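Local atomic coordinates of LS-24 (Lathyrus sativus, PDB entry 3LP9), a protein that probably binds hemin as a monomer and spermine as a dimer, one excluding the other, and may act in oxidative stress response and polyamine biosynthesis. Residues R11-N16 against I86-H91; F108-G113 against N148-K153; D192-V197 against R212-Y217. All blocks are in the same frame, centred on the assembly; numbering follows the deposited sequence.

Contact 1 (R11-N16 against I86-H91); sequences RSSKNN and IDYAPH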
loop_
_atom_site.group_PDB
_atom_site.type_symbol
_atom_site.label_atom_id
_atom_site.label_comp_id
_atom_site.label_asym_id
_atom_site.label_seq_id
_atom_site.Cartn_x
_atom_site.Cartn_y
_atom_site.Cartn_z
ATOM N N ARG A 11 -16.534 -6.342 15.270
ATOM C CA ARG A 11 -16.863 -7.124 16.432
ATOM C C ARG A 11 -15.798 -8.198 16.793
ATOM O O ARG A 11 -15.334 -8.991 15.930
ATOM C CB ARG A 11 -18.246 -7.793 16.227
ATOM C CG ARG A 11 -18.797 -8.360 17.550
ATOM C CD ARG A 11 -19.965 -9.224 17.415
ATOM N NE ARG A 11 -19.846 -9.984 16.215
ATOM C CZ ARG A 11 -20.867 -10.294 15.445
ATOM N NH1 ARG A 11 -22.090 -9.903 15.773
ATOM N NH2 ARG A 11 -20.657 -10.952 14.324
ATOM N N SER A 12 -15.456 -8.256 18.082
ATOM C CA SER A 12 -14.522 -9.280 18.562
ATOM C C SER A 12 -15.224 -10.613 18.747
ATOM O O SER A 12 -16.422 -10.651 18.982
ATOM C CB SER A 12 -13.875 -8.850 19.859
ATOM O OG SER A 12 -12.911 -9.815 20.256
ATOM N N SER A 13 -14.490 -11.713 18.592
ATOM C CA SER A 13 -15.050 -13.061 18.936
ATOM C C SER A 13 -15.244 -13.164 20.454
ATOM O O SER A 13 -16.007 -14.023 20.936
ATOM C CB SER A 13 -14.136 -14.194 18.450
ATOM O OG SER A 13 -12.833 -14.056 18.944
ATOM N N LYS A 14 -14.527 -12.318 21.204
ATOM C CA LYS A 14 -14.717 -12.213 22.650
ATOM C C LYS A 14 -15.996 -11.436 22.944
ATOM O O LYS A 14 -16.136 -10.275 22.546
ATOM C CB LYS A 14 -13.514 -11.535 23.353
ATOM C CG LYS A 14 -12.205 -12.359 23.263
ATOM C CD LYS A 14 -11.109 -11.749 24.072
ATOM C CE LYS A 14 -11.424 -11.757 25.540
ATOM N NZ LYS A 14 -10.218 -11.185 26.224
ATOM N N ASN A 15 -16.906 -12.056 23.685
ATOM C CA ASN A 15 -18.197 -11.484 23.923
ATOM C C ASN A 15 -18.204 -10.026 24.343
ATOM O O ASN A 15 -17.457 -9.633 25.208
ATOM C CB ASN A 15 -18.931 -12.378 24.898
ATOM C CG ASN A 15 -20.329 -11.925 25.190
ATOM O OD1 ASN A 15 -20.568 -11.392 26.259
ATOM N ND2 ASN A 15 -21.271 -12.196 24.282
ATOM N N ASN A 16 -19.062 -9.214 23.684
ATOM C CA ASN A 16 -19.339 -7.828 24.084
ATOM C C ASN A 16 -18.167 -6.857 23.921
ATOM O O ASN A 16 -18.193 -5.766 24.444
ATOM C CB ASN A 16 -19.887 -7.785 25.505
ATOM C CG ASN A 16 -21.310 -8.299 25.617
ATOM O OD1 ASN A 16 -21.990 -8.674 24.630
ATOM N ND2 ASN A 16 -21.784 -8.315 26.822
ATOM N N ILE A 86 -6.667 -10.410 8.365
ATOM C CA ILE A 86 -5.820 -10.627 9.531
ATOM C C ILE A 86 -6.421 -11.580 10.589
ATOM O O ILE A 86 -7.616 -11.880 10.592
ATOM C CB ILE A 86 -5.472 -9.275 10.258
ATOM C CG1 ILE A 86 -6.705 -8.760 11.047
ATOM C CG2 ILE A 86 -4.942 -8.259 9.262
ATOM C CD1 ILE A 86 -6.431 -7.463 11.873
ATOM N N ASP A 87 -5.536 -12.077 11.468
ATOM C CA ASP A 87 -5.947 -12.783 12.643
ATOM C C ASP A 87 -5.579 -11.857 13.766
ATOM O O ASP A 87 -4.411 -11.641 13.974
ATOM C CB ASP A 87 -5.229 -14.119 12.813
ATOM C CG ASP A 87 -5.862 -14.938 13.947
ATOM O OD1 ASP A 87 -5.834 -14.403 15.103
ATOM O OD2 ASP A 87 -6.461 -16.031 13.693
ATOM N N TYR A 88 -6.562 -11.276 14.467
ATOM C CA TYR A 88 -6.248 -10.278 15.494
ATOM C C TYR A 88 -6.070 -10.931 16.880
ATOM O O TYR A 88 -6.042 -10.242 17.871
ATOM C CB TYR A 88 -7.328 -9.179 15.557
ATOM C CG TYR A 88 -8.731 -9.727 15.806
ATOM C CD1 TYR A 88 -9.558 -10.086 14.721
ATOM C CD2 TYR A 88 -9.219 -9.934 17.105
ATOM C CE1 TYR A 88 -10.822 -10.607 14.921
ATOM C CE2 TYR A 88 -10.506 -10.478 17.319
ATOM C CZ TYR A 88 -11.289 -10.792 16.233
ATOM O OH TYR A 88 -12.568 -11.297 16.385
ATOM N N ALA A 89 -5.990 -12.259 16.894
ATOM C CA ALA A 89 -5.741 -13.085 18.077
ATOM C C ALA A 89 -6.007 -12.362 19.382
ATOM O O ALA A 89 -5.050 -11.876 20.025
ATOM C CB ALA A 89 -4.334 -13.561 18.038
ATOM N N PRO A 90 -7.300 -12.261 19.787
ATOM C CA PRO A 90 -7.686 -11.525 20.999
ATOM C C PRO A 90 -7.213 -12.088 22.336
ATOM O O PRO A 90 -7.215 -11.354 23.316
ATOM C CB PRO A 90 -9.208 -11.540 20.934
ATOM C CG PRO A 90 -9.538 -12.761 20.286
ATOM C CD PRO A 90 -8.490 -12.892 19.177
ATOM N N HIS A 91 -6.831 -13.370 22.384
ATOM C CA HIS A 91 -6.344 -14.024 23.598
ATOM C C HIS A 91 -4.807 -14.088 23.635
ATOM O O HIS A 91 -4.198 -13.640 24.598
ATOM C CB HIS A 91 -6.916 -15.450 23.701
ATOM C CG HIS A 91 -8.416 -15.507 23.640
ATOM N ND1 HIS A 91 -9.111 -15.809 22.481
ATOM C CD2 HIS A 91 -9.354 -15.268 24.586
ATOM C CE1 HIS A 91 -10.406 -15.753 22.724
ATOM N NE2 HIS A 91 -10.578 -15.441 23.994
HETATM O O HOH W 1 -7.696 -12.335 26.302
#
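This is a loop-to-loop contact between two neighbouring sheets. Residues 11-16 lead from the end of strand 6-11 into the loop before strand 17-22, and residues 86-91 run off the end of strand 82-87. One direct hydrogen bond joins them. Ser13 N donates to Tyr88 OH at 3.0 Å, with a bent angle of 138° at the hydrogen, and it meets the tyrosine at the ring edge. Tyr88 CG sits between its own backbone N and carbonyl carbon (chi1 57°), and this aims the phenol at the turn. The ring also meets those of Phe10 and Tyr19. Ser12 OG accepts from Lys14 N at 3.1 Å, an ST turn that shapes the loop at this point. The Lys14 chain and the Pro90 ring run antiparallel past one another, Lys14 CD 3.7 Å from Pro90 CB. The chi3 bend of Lys14 (65°) turns the tip toward water 1, which accepts from Lys14 NZ and donates to Pro90 O. Ser13 OG is hydrogen-bonded to Asn73. The contact is thus packing between adjacent blades of the hemopexin beta-propeller, with the Ser12 ST turn presenting Ser13 N and Lys14 to Tyr88 and Pro90.

Contact 2 (F108-G113 against N148-K153); sequences FPFFEG and NSMVNK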
loop_
_atom_site.group_PDB
_atom_site.type_symbol
_atom_site.label_atom_id
_atom_site.label_comp_id
_atom_site.label_asym_id
_atom_site.label_seq_id
_atom_site.Cartn_x
_atom_site.Cartn_y
_atom_site.Cartn_z
ATOM N N PHE A 108 -11.321 -8.558 -4.159
ATOM C CA PHE A 108 -12.728 -8.568 -4.511
ATOM C C PHE A 108 -12.942 -8.118 -5.944
ATOM O O PHE A 108 -13.299 -6.973 -6.142
ATOM C CB PHE A 108 -13.522 -7.665 -3.545
ATOM C CG PHE A 108 -13.333 -8.005 -2.099
ATOM C CD1 PHE A 108 -13.907 -9.158 -1.556
ATOM C CD2 PHE A 108 -12.581 -7.174 -1.271
ATOM C CE1 PHE A 108 -13.736 -9.503 -0.200
ATOM C CE2 PHE A 108 -12.398 -7.499 0.106
ATOM C CZ PHE A 108 -12.960 -8.664 0.622
ATOM N N PRO A 109 -12.722 -9.018 -6.955
ATOM C CA PRO A 109 -12.779 -8.547 -8.341
ATOM C C PRO A 109 -14.082 -7.805 -8.723
ATOM O O PRO A 109 -14.041 -6.806 -9.468
ATOM C CB PRO A 109 -12.529 -9.846 -9.168
ATOM C CG PRO A 109 -11.635 -10.657 -8.220
ATOM C CD PRO A 109 -12.328 -10.448 -6.896
ATOM N N PHE A 110 -15.222 -8.315 -8.230
ATOM C CA PHE A 110 -16.540 -7.738 -8.559
ATOM C C PHE A 110 -16.633 -6.234 -8.228
ATOM O O PHE A 110 -17.645 -5.587 -8.572
ATOM C CB PHE A 110 -17.678 -8.487 -7.831
ATOM C CG PHE A 110 -17.494 -8.559 -6.350
ATOM C CD1 PHE A 110 -16.899 -9.649 -5.775
ATOM C CD2 PHE A 110 -17.882 -7.521 -5.540
ATOM C CE1 PHE A 110 -16.687 -9.688 -4.411
ATOM C CE2 PHE A 110 -17.679 -7.547 -4.193
ATOM C CZ PHE A 110 -17.070 -8.618 -3.610
ATOM N N PHE A 111 -15.597 -5.682 -7.571
ATOM C CA PHE A 111 -15.586 -4.293 -7.163
ATOM C C PHE A 111 -14.855 -3.444 -8.140
ATOM O O PHE A 111 -14.978 -2.227 -8.098
ATOM C CB PHE A 111 -14.954 -4.096 -5.785
ATOM C CG PHE A 111 -15.950 -4.107 -4.655
ATOM C CD1 PHE A 111 -17.302 -3.903 -4.897
ATOM C CD2 PHE A 111 -15.543 -4.376 -3.364
ATOM C CE1 PHE A 111 -18.240 -3.969 -3.874
ATOM C CE2 PHE A 111 -16.446 -4.435 -2.333
ATOM C CZ PHE A 111 -17.805 -4.224 -2.574
ATOM N N GLU A 112 -14.069 -4.060 -8.993
ATOM C CA GLU A 112 -13.371 -3.359 -10.002
ATOM C C GLU A 112 -14.313 -2.483 -10.792
ATOM O O GLU A 112 -15.430 -2.911 -11.145
ATOM C CB GLU A 112 -12.722 -4.354 -10.934
ATOM C CG GLU A 112 -12.210 -3.779 -12.191
ATOM C CD GLU A 112 -11.235 -4.766 -12.745
ATOM O OE1 GLU A 112 -10.849 -5.678 -11.927
ATOM O OE2 GLU A 112 -10.813 -4.695 -13.933
ATOM N N GLY A 113 -13.837 -1.284 -11.115
ATOM C CA GLY A 113 -14.630 -0.262 -11.811
ATOM C C GLY A 113 -15.927 0.204 -11.107
ATOM O O GLY A 113 -16.862 0.636 -11.787
ATOM N N ASN A 148 -17.396 -15.196 -2.650
ATOM C CA ASN A 148 -16.656 -14.022 -3.099
ATOM C C ASN A 148 -17.442 -13.421 -4.246
ATOM O O ASN A 148 -16.931 -13.296 -5.340
ATOM C CB ASN A 148 -15.189 -14.340 -3.511
ATOM C CG ASN A 148 -14.308 -13.090 -3.534
ATOM O OD1 ASN A 148 -14.604 -12.122 -2.804
ATOM N ND2 ASN A 148 -13.235 -13.089 -4.335
ATOM N N SER A 149 -18.686 -13.038 -3.966
ATOM C CA SER A 149 -19.577 -12.498 -4.983
ATOM C C SER A 149 -20.536 -11.497 -4.325
ATOM O O SER A 149 -20.573 -11.367 -3.099
ATOM C CB SER A 149 -20.401 -13.619 -5.597
ATOM O OG SER A 149 -21.337 -14.099 -4.634
ATOM N N MET A 150 -21.287 -10.801 -5.189
ATOM C CA MET A 150 -22.315 -9.867 -4.816
ATOM C C MET A 150 -23.652 -10.589 -4.656
ATOM O O MET A 150 -24.128 -11.231 -5.604
ATOM C CB MET A 150 -22.435 -8.778 -5.874
ATOM C CG MET A 150 -21.219 -7.877 -6.034
ATOM S SD MET A 150 -21.643 -6.116 -5.875
ATOM C CE MET A 150 -22.449 -5.859 -7.424
ATOM N N VAL A 151 -24.281 -10.503 -3.477
ATOM C CA VAL A 151 -25.533 -11.232 -3.306
ATOM C C VAL A 151 -26.663 -10.507 -4.090
ATOM O O VAL A 151 -27.289 -11.072 -5.023
ATOM C CB VAL A 151 -25.897 -11.414 -1.816
ATOM C CG1 VAL A 151 -27.202 -12.202 -1.691
ATOM C CG2 VAL A 151 -24.724 -12.112 -1.066
ATOM N N ASN A 152 -26.975 -9.278 -3.682
ATOM C CA ASN A 152 -27.805 -8.408 -4.525
ATOM C C ASN A 152 -26.852 -8.244 -5.662
ATOM O O ASN A 152 -25.742 -7.681 -5.450
ATOM C CB ASN A 152 -28.003 -7.032 -3.868
ATOM C CG ASN A 152 -28.783 -7.110 -2.551
ATOM O OD1 ASN A 152 -29.307 -8.179 -2.172
ATOM N ND2 ASN A 152 -28.866 -5.970 -1.843
ATOM N N LYS A 153 -27.204 -8.716 -6.846
ATOM C CA LYS A 153 -26.294 -8.556 -8.000
ATOM C C LYS A 153 -26.129 -7.082 -8.416
ATOM O O LYS A 153 -25.349 -6.758 -9.326
ATOM C CB LYS A 153 -26.785 -9.432 -9.198
#
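Phe110 carries this contact, in the 3-10 segment 109-111, and no hydrogen bond crosses between the two segments. Its CG takes the crowded position between backbone N and carbonyl carbon (chi1 55°), which points the ring at the start of strand 149-157. Ser149 C lies over one face of the ring, offset toward the rim, and Phe108 C lies over the opposite face. Met150 CG is anti to its carbonyl carbon (chi1 -65°) and comes obliquely to within 3.4 Å of Phe110 CD2. After CG the bent chain leads the sulfur past the ring rim, and the methyl lies farther off. Met150 SD is 5.1 Å from the Phe110 ring centroid, an oblique Met-aromatic contact. Asn148 CG is anti to its backbone N (chi1 -161°). This brings Asn148 OD1 to the edges of two rings, 3.3 Å from Phe108 CD1 and 3.6 Å from Phe110 CE1. The Asn148 amide plane stands steeply to both rings. Asn148 ND2 is held by Val107 O, which fixes the rotation of the amide. Phe111 offers its face to Phe110 CE2, which lies over the ring centre. A leucine at Phe110 would remove the ring faces and is likely to loosen the packing of Met150, Ser149 and Phe111 against this turn. Asn148 and Ser149 form a G1 beta bulge opposite Asp144. In the hemopexin propeller this sets the turn after helix 104-107, which follows the second blade, against outer strand 149-157 of the next blade. Phe108 meets Phe76, while Phe110 and Phe111 rest on Ile143 and Ala141 of strand 139-144.

Contact 3 (D192-V197 against R212-Y217); sequences DHYARV and REIVDY
Two first torsions set up the main stack. Tyr194 CG lies between its backbone N and carbonyl carbon (chi1 77°), whereas Tyr217 CG is anti to its backbone N (chi1 -175°). The rings form an offset stack with centroids 4.6 Å apart and planes at 23°. Tyr194 CE1 also reaches 3.4 Å from Tyr217 CB, so the phenol covers the root of the other side chain as well as its ring. Arg212 CB and CD lie alongside the Tyr194 ring, pointing the same way. Arg196 CG is anti to its backbone N, and later bends in the chain lay the guanidinium across the tip of Tyr217. Tyr217 OH sits over the centre of that group's face, 3.5 Å from Arg196 CZ. Glu185 forms a salt bridge with Arg196 NE, and Tyr187 OH is hydrogen-bonded to Tyr217 OH.

The backbones pair as antiparallel strands. Tyr194 and Arg212 are the hydrogen-bonded pair: Tyr194 N donates to Arg212 O at 2.9 Å, and Arg212 N donates back to Tyr194 O. His193 and Glu213 form the adjacent non-hydrogen-bonded pair. Asp192 O then accepts from Ile214 N at 3.1 Å, with the donor above the carbonyl plane, and water 2 links the same oxygen to Val215 N. Asp192 OD2 and Glu213 OE2 are only 3.3 Å apart, two acceptors whose closeness would probably raise the pKa of one of them.

Glu213 is the N-cap of helix 214-217, so strand 212-213 passes straight into this short helix. Strand 212-213 is the outer strand of a four-stranded hemopexin propeller blade, beside strand 193-198. Through Ile214 and Tyr217 the helix packs on strands 193-198 and 185-190, and Tyr194 and Ile214 both touch Phe189.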
loop_
_atom_site.group_PDB
_atom_site.type_symbol
_atom_site.label_atom_id
_atom_site.label_comp_id
_atom_site.label_asym_id
_atom_site.label_seq_id
_atom_site.Cartn_x
_atom_site.Cartn_y
_atom_site.Cartn_z
ATOM N N ASP A 192 -19.727 12.675 15.438
ATOM C CA ASP A 192 -19.951 12.467 16.889
ATOM C C ASP A 192 -21.252 11.745 17.193
ATOM O O ASP A 192 -21.658 11.716 18.336
ATOM C CB ASP A 192 -19.943 13.809 17.647
ATOM C CG ASP A 192 -20.960 14.818 17.104
ATOM O OD1 ASP A 192 -21.235 14.882 15.876
ATOM O OD2 ASP A 192 -21.507 15.551 17.928
ATOM N N HIS A 193 -21.890 11.208 16.149
ATOM C CA HIS A 193 -23.185 10.536 16.198
ATOM C C HIS A 193 -23.137 9.066 15.884
ATOM O O HIS A 193 -22.237 8.597 15.166
ATOM C CB HIS A 193 -24.136 11.163 15.167
ATOM C CG HIS A 193 -24.492 12.591 15.483
ATOM N ND1 HIS A 193 -23.736 13.667 15.041
ATOM C CD2 HIS A 193 -25.506 13.106 16.225
ATOM C CE1 HIS A 193 -24.291 14.781 15.481
ATOM N NE2 HIS A 193 -25.356 14.465 16.206
ATOM N N TYR A 194 -24.122 8.341 16.392
ATOM C CA TYR A 194 -24.185 6.897 16.164
ATOM C C TYR A 194 -25.695 6.593 15.991
ATOM O O TYR A 194 -26.582 7.340 16.461
ATOM C CB TYR A 194 -23.570 6.098 17.361
ATOM C CG TYR A 194 -24.503 6.040 18.562
ATOM C CD1 TYR A 194 -24.541 7.086 19.476
ATOM C CD2 TYR A 194 -25.397 4.978 18.725
ATOM C CE1 TYR A 194 -25.486 7.094 20.542
ATOM C CE2 TYR A 194 -26.310 4.948 19.770
ATOM C CZ TYR A 194 -26.363 5.984 20.674
ATOM O OH TYR A 194 -27.287 5.970 21.699
ATOM N N ALA A 195 -25.983 5.479 15.347
ATOM C CA ALA A 195 -27.337 5.002 15.205
ATOM C C ALA A 195 -27.233 3.492 15.575
ATOM O O ALA A 195 -26.355 2.756 15.115
ATOM C CB ALA A 195 -27.797 5.220 13.806
ATOM N N ARG A 196 -28.052 3.079 16.525
ATOM C CA ARG A 196 -28.155 1.677 16.897
ATOM C C ARG A 196 -29.357 1.163 16.121
ATOM O O ARG A 196 -30.468 1.538 16.388
ATOM C CB ARG A 196 -28.373 1.526 18.392
ATOM C CG ARG A 196 -28.451 0.095 18.752
ATOM C CD ARG A 196 -29.401 -0.053 19.852
ATOM N NE ARG A 196 -29.011 -0.999 20.912
ATOM C CZ ARG A 196 -29.288 -0.761 22.186
ATOM N NH1 ARG A 196 -29.867 0.390 22.509
ATOM N NH2 ARG A 196 -28.957 -1.639 23.124
ATOM N N VAL A 197 -29.103 0.319 15.125
ATOM C CA VAL A 197 -30.200 -0.155 14.236
ATOM C C VAL A 197 -30.544 -1.619 14.468
ATOM O O VAL A 197 -29.678 -2.417 14.807
ATOM C CB VAL A 197 -29.800 0.089 12.737
ATOM C CG1 VAL A 197 -30.839 -0.349 11.825
ATOM C CG2 VAL A 197 -29.560 1.574 12.518
ATOM N N ARG A 212 -28.066 9.543 18.234
ATOM C CA ARG A 212 -27.528 10.204 19.412
ATOM C C ARG A 212 -26.049 10.383 19.334
ATOM O O ARG A 212 -25.397 10.090 18.308
ATOM C CB ARG A 212 -27.939 9.439 20.678
ATOM C CG ARG A 212 -29.426 9.539 21.059
ATOM C CD ARG A 212 -29.972 8.287 21.691
ATOM N NE ARG A 212 -31.399 8.384 22.018
ATOM C CZ ARG A 212 -31.885 9.051 23.059
ATOM N NH1 ARG A 212 -31.037 9.694 23.892
ATOM N NH2 ARG A 212 -33.201 9.129 23.239
ATOM N N GLU A 213 -25.495 10.895 20.422
ATOM C CA GLU A 213 -24.067 11.154 20.535
ATOM C C GLU A 213 -23.366 9.991 21.147
ATOM O O GLU A 213 -23.846 9.425 22.121
ATOM C CB GLU A 213 -23.808 12.406 21.331
ATOM C CG GLU A 213 -24.706 13.466 20.892
ATOM C CD GLU A 213 -24.027 14.757 20.613
ATOM O OE1 GLU A 213 -23.155 15.125 21.430
ATOM O OE2 GLU A 213 -24.391 15.450 19.604
ATOM N N ILE A 214 -22.251 9.624 20.481
ATOM C CA ILE A 214 -21.378 8.507 20.826
ATOM C C ILE A 214 -21.000 8.467 22.348
ATOM O O ILE A 214 -21.208 7.439 23.022
ATOM C CB ILE A 214 -20.079 8.520 19.915
ATOM C CG1 ILE A 214 -20.416 8.172 18.447
ATOM C CG2 ILE A 214 -19.062 7.551 20.456
ATOM C CD1 ILE A 214 -19.313 8.434 17.507
ATOM N N VAL A 215 -20.523 9.609 22.866
ATOM C CA VAL A 215 -20.028 9.773 24.253
ATOM C C VAL A 215 -21.142 9.887 25.303
ATOM O O VAL A 215 -20.865 9.796 26.491
ATOM C CB VAL A 215 -18.964 10.980 24.371
ATOM C CG1 VAL A 215 -17.827 10.760 23.356
ATOM C CG2 VAL A 215 -19.579 12.326 24.113
ATOM N N ASP A 216 -22.387 10.092 24.853
ATOM C CA ASP A 216 -23.570 10.117 25.711
ATOM C C ASP A 216 -23.931 8.692 26.008
ATOM O O ASP A 216 -24.326 8.355 27.124
ATOM C CB ASP A 216 -24.734 10.775 24.994
ATOM C CG ASP A 216 -24.629 12.286 25.000
ATOM O OD1 ASP A 216 -23.886 12.815 25.843
ATOM O OD2 ASP A 216 -25.271 12.964 24.145
ATOM N N TYR A 217 -23.766 7.867 24.983
ATOM C CA TYR A 217 -24.095 6.444 25.004
ATOM C C TYR A 217 -23.002 5.596 25.654
ATOM O O TYR A 217 -23.283 4.639 26.363
ATOM C CB TYR A 217 -24.390 5.951 23.562
ATOM C CG TYR A 217 -24.862 4.529 23.449
ATOM C CD1 TYR A 217 -26.078 4.118 23.982
ATOM C CD2 TYR A 217 -24.131 3.590 22.729
ATOM C CE1 TYR A 217 -26.501 2.808 23.823
ATOM C CE2 TYR A 217 -24.580 2.312 22.601
ATOM C CZ TYR A 217 -25.726 1.928 23.164
ATOM O OH TYR A 217 -26.118 0.599 23.023
HETATM O O HOH W 2 -20.157 11.847 20.696
#

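The three contacts do not touch one another. All are partly buried, and none is wholly core or wholly surface. Contact 1 joins two different sheets through loops, so it relies on one bent hydrogen bond, a bridging water and aliphatic packing. Contact 2 sets a 3-10 segment against the first residues of an edge strand and is held by packing of aromatic rings on a methionine, an asparagine amide and backbone, with no hydrogen bond across. Contact 3 stays within one sheet and its following helix. It is the largest of the three in buried area and the only one with backbone strand pairing. Contacts 2 and 3 lie on opposite sides of the chain's centre.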